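Long-range contact in beta-agarase D (Zobellia galactanivorans, PDB 4ASM), which hydrolyses the beta-1,4 linkages of agarose at random internal positions with retention of anomeric configuration, through its family GH16 catalytic domain: residues A[7-15]-A[27-36]. Sequence-based numbering, arbitrary orientation.
With CA (calcium ion), chain B.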
loop_
_atom_site.group_PDB
_atom_site.type_symbol
_atom_site.label_atom_id
_atom_site.label_comp_id
_atom_site.label_asym_id
_atom_site.label_seq_id
_atom_site.Cartn_x
_atom_site.Cartn_y
_atom_site.Cartn_z
ATOM N N GLN A 7 -7.392 -15.976 21.979
ATOM C CA GLN A 7 -6.949 -14.566 22.239
ATOM C C GLN A 7 -5.985 -14.085 21.161
ATOM O O GLN A 7 -5.206 -14.877 20.617
ATOM C CB GLN A 7 -6.308 -14.435 23.620
ATOM C CG GLN A 7 -7.312 -14.531 24.761
ATOM C CD GLN A 7 -6.719 -14.107 26.092
ATOM O OE1 GLN A 7 -7.126 -13.096 26.667
ATOM N NE2 GLN A 7 -5.739 -14.867 26.579
ATOM N N TYR A 8 -6.061 -12.792 20.849
ATOM C CA TYR A 8 -5.253 -12.198 19.780
ATOM C C TYR A 8 -4.685 -10.879 20.249
ATOM O O TYR A 8 -5.276 -10.225 21.117
ATOM C CB TYR A 8 -6.107 -11.919 18.554
ATOM C CG TYR A 8 -6.813 -13.117 17.976
ATOM C CD1 TYR A 8 -6.140 -14.012 17.163
ATOM C CD2 TYR A 8 -8.164 -13.335 18.230
ATOM C CE1 TYR A 8 -6.793 -15.104 16.619
ATOM C CE2 TYR A 8 -8.829 -14.431 17.691
ATOM C CZ TYR A 8 -8.131 -15.301 16.883
ATOM O OH TYR A 8 -8.774 -16.402 16.359
ATOM N N ASP A 9 -3.568 -10.471 19.641
ATOM C CA ASP A 9 -2.915 -9.204 19.992
ATOM C C ASP A 9 -3.835 -7.996 19.917
ATOM O O ASP A 9 -3.623 -7.012 20.650
ATOM C CB ASP A 9 -1.719 -8.938 19.071
ATOM C CG ASP A 9 -0.532 -9.836 19.355
ATOM O OD1 ASP A 9 -0.489 -10.499 20.421
ATOM O OD2 ASP A 9 0.397 -9.860 18.521
ATOM N N TRP A 10 -4.819 -8.058 19.023
ATOM C CA TRP A 10 -5.705 -6.934 18.739
ATOM C C TRP A 10 -6.975 -6.976 19.572
ATOM O O TRP A 10 -7.886 -6.180 19.360
ATOM C CB TRP A 10 -6.101 -6.907 17.253
ATOM C CG TRP A 10 -6.693 -8.208 16.773
ATOM C CD1 TRP A 10 -7.944 -8.704 17.051
ATOM C CD2 TRP A 10 -6.043 -9.187 15.956
ATOM N NE1 TRP A 10 -8.114 -9.920 16.435
ATOM C CE2 TRP A 10 -6.961 -10.249 15.770
ATOM C CE3 TRP A 10 -4.781 -9.262 15.336
ATOM C CZ2 TRP A 10 -6.661 -11.369 14.987
ATOM C CZ3 TRP A 10 -4.480 -10.400 14.577
ATOM C CH2 TRP A 10 -5.413 -11.432 14.419
ATOM N N ASP A 11 -7.081 -7.928 20.502
ATOM C CA ASP A 11 -8.345 -8.094 21.211
ATOM C C ASP A 11 -8.835 -6.798 21.871
ATOM O O ASP A 11 -10.027 -6.526 21.863
ATOM C CB ASP A 11 -8.239 -9.198 22.255
ATOM C CG ASP A 11 -8.376 -10.591 21.662
ATOM O OD1 ASP A 11 -8.782 -10.736 20.489
ATOM O OD2 ASP A 11 -8.069 -11.549 22.396
ATOM N N ASN A 12 -7.901 -6.020 22.415
ATOM C CA ASN A 12 -8.232 -4.792 23.155
ATOM C C ASN A 12 -8.375 -3.544 22.280
ATOM O O ASN A 12 -8.601 -2.439 22.787
ATOM C CB ASN A 12 -7.185 -4.529 24.252
ATOM C CG ASN A 12 -7.038 -5.699 25.225
ATOM O OD1 ASN A 12 -7.988 -6.453 25.469
ATOM N ND2 ASN A 12 -5.835 -5.847 25.782
ATOM N N VAL A 13 -8.245 -3.724 20.968
ATOM C CA VAL A 13 -8.149 -2.591 20.051
ATOM C C VAL A 13 -9.446 -2.401 19.291
ATOM O O VAL A 13 -9.846 -3.262 18.509
ATOM C CB VAL A 13 -7.011 -2.819 19.034
ATOM C CG1 VAL A 13 -6.835 -1.583 18.144
ATOM C CG2 VAL A 13 -5.694 -3.192 19.730
ATOM N N PRO A 14 -10.132 -1.276 19.512
ATOM C CA PRO A 14 -11.388 -1.064 18.799
ATOM C C PRO A 14 -11.210 -1.110 17.282
ATOM O O PRO A 14 -10.173 -0.695 16.760
ATOM C CB PRO A 14 -11.842 0.325 19.255
ATOM C CG PRO A 14 -11.174 0.509 20.592
ATOM C CD PRO A 14 -9.841 -0.194 20.463
ATOM N N ILE A 15 -12.217 -1.646 16.611
ATOM C CA ILE A 15 -12.273 -1.625 15.158
ATOM C C ILE A 15 -12.791 -0.248 14.746
ATOM O O ILE A 15 -13.920 0.115 15.075
ATOM C CB ILE A 15 -13.189 -2.739 14.641
ATOM C CG1 ILE A 15 -12.673 -4.100 15.128
ATOM C CG2 ILE A 15 -13.289 -2.689 13.117
ATOM C CD1 ILE A 15 -13.726 -5.226 15.108
ATOM N N LEU A 27 -14.488 -11.471 12.631
ATOM C CA LEU A 27 -13.089 -11.764 12.359
ATOM C C LEU A 27 -12.954 -12.871 11.324
ATOM O O LEU A 27 -13.584 -13.932 11.445
ATOM C CB LEU A 27 -12.354 -12.160 13.639
ATOM C CG LEU A 27 -10.856 -12.422 13.442
ATOM C CD1 LEU A 27 -10.076 -11.131 13.121
ATOM C CD2 LEU A 27 -10.275 -13.142 14.660
ATOM N N GLN A 28 -12.141 -12.602 10.304
ATOM C CA GLN A 28 -11.787 -13.593 9.293
ATOM C C GLN A 28 -10.544 -14.307 9.788
ATOM O O GLN A 28 -9.423 -13.812 9.691
ATOM C CB GLN A 28 -11.580 -12.925 7.937
ATOM C CG GLN A 28 -12.773 -12.093 7.506
ATOM C CD GLN A 28 -14.043 -12.941 7.372
ATOM O OE1 GLN A 28 -14.105 -13.858 6.545
ATOM N NE2 GLN A 28 -15.049 -12.649 8.195
ATOM N N THR A 29 -10.770 -15.457 10.409
ATOM C CA THR A 29 -9.759 -16.151 11.184
ATOM C C THR A 29 -8.576 -16.645 10.337
ATOM O O THR A 29 -7.418 -16.449 10.712
ATOM C CB THR A 29 -10.453 -17.294 11.982
ATOM O OG1 THR A 29 -11.046 -16.726 13.169
ATOM C CG2 THR A 29 -9.503 -18.379 12.373
ATOM N N ALA A 30 -8.857 -17.223 9.173
ATOM C CA ALA A 30 -7.788 -17.781 8.348
ATOM C C ALA A 30 -6.880 -16.691 7.784
ATOM O O ALA A 30 -5.680 -16.872 7.702
ATOM C CB ALA A 30 -8.349 -18.634 7.230
ATOM N N ALA A 31 -7.474 -15.551 7.417
ATOM C CA ALA A 31 -6.688 -14.439 6.861
ATOM C C ALA A 31 -5.841 -13.707 7.893
ATOM O O ALA A 31 -4.756 -13.213 7.579
ATOM C CB ALA A 31 -7.592 -13.445 6.165
ATOM N N SER A 32 -6.364 -13.607 9.112
ATOM C CA SER A 32 -5.731 -12.783 10.141
ATOM C C SER A 32 -4.526 -13.468 10.768
ATOM O O SER A 32 -4.452 -14.693 10.822
ATOM C CB SER A 32 -6.762 -12.401 11.197
ATOM O OG SER A 32 -7.840 -11.719 10.584
ATOM N N ASP A 33 -3.580 -12.674 11.251
ATOM C CA ASP A 33 -2.358 -13.224 11.807
ATOM C C ASP A 33 -1.738 -12.231 12.796
ATOM O O ASP A 33 -1.444 -11.082 12.428
ATOM C CB ASP A 33 -1.358 -13.527 10.677
ATOM C CG ASP A 33 -0.266 -14.488 11.097
ATOM O OD1 ASP A 33 -0.094 -14.689 12.332
ATOM O OD2 ASP A 33 0.413 -15.027 10.203
ATOM N N ASP A 34 -1.536 -12.650 14.043
ATOM C CA ASP A 34 -0.785 -11.809 14.974
ATOM C C ASP A 34 0.694 -12.180 15.147
ATOM O O ASP A 34 1.370 -11.649 16.045
ATOM C CB ASP A 34 -1.514 -11.550 16.322
ATOM C CG ASP A 34 -1.814 -12.809 17.110
ATOM O OD1 ASP A 34 -1.465 -13.920 16.650
ATOM O OD2 ASP A 34 -2.430 -12.654 18.204
ATOM N N PHE A 35 1.196 -13.066 14.274
ATOM C CA PHE A 35 2.641 -13.278 14.064
ATOM C C PHE A 35 3.441 -13.600 15.328
ATOM O O PHE A 35 4.547 -13.098 15.501
ATOM C CB PHE A 35 3.273 -12.045 13.384
ATOM C CG PHE A 35 2.741 -11.769 11.995
ATOM C CD1 PHE A 35 2.913 -12.711 10.991
ATOM C CD2 PHE A 35 2.119 -10.552 11.675
ATOM C CE1 PHE A 35 2.454 -12.475 9.699
ATOM C CE2 PHE A 35 1.663 -10.306 10.374
ATOM C CZ PHE A 35 1.822 -11.260 9.395
ATOM N N ASN A 36 2.911 -14.483 16.178
ATOM C CA ASN A 36 3.573 -14.743 17.467
ATOM C C ASN A 36 4.349 -16.065 17.518
ATOM O O ASN A 36 4.947 -16.433 18.545
ATOM C CB ASN A 36 2.575 -14.555 18.606
ATOM C CG ASN A 36 2.141 -13.096 18.743
ATOM O OD1 ASN A 36 2.885 -12.175 18.344
ATOM N ND2 ASN A 36 0.946 -12.873 19.269
HETATM CA CA CA B . 2.384 -9.953 17.342
HETATM O O HOH W 1 -1.879 -14.272 20.245
HETATM O O HOH W 2 -11.400 -16.935 16.614
HETATM O O HOH W 3 3.526 -9.575 19.448
#
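With chi1 of 60°, Asp34 holds its carboxylate between its own backbone N and carbonyl carbon and turns it to Asp9. OD2 of Asp34 accepts the amide N of Asp9 at 2.9 Å through its anti lone pair; a water donates to the same OD2 and accepts from Asn36 ND2. OD2 of Asp9 binds calcium at 2.3 Å, beside the backbone O of Asp34 (2.4 Å) and OD1 of Asn36 (2.5 Å), so the metal probably neutralises mainly the Asp9 carboxylate. Asparagine suits its place because one amide does two jobs: while OD1 coordinates calcium, ND2 donates to Asp9 OD1 at 3.0 Å, from 35° above the carboxylate plane, and weakly to OD2, which probably limits its turning.

Next to the metal site lies an apolar patch. Branched Leu27 puts one methyl on each ring, CD2 against Tyr8 CE2 (3.6 Å) and CD1 against Trp10 CZ2. Chi1 of 54° lays the broad indole of Trp10 across to Ser32 CB and Asp34 CB. With only an alanine at Trp10, these carbons and Leu27 CD1 would probably lose the surface they pack on, opening a gap between the segments.

Gly89, in a probable substrate-binding stretch, Asp354 and a water complete the calcium site. It ties 7-15, preceding strand 24-27, to 27-36, continuing from that strand's end, and to strand 350-362, where Trp10 touches Arg357 and Tyr359.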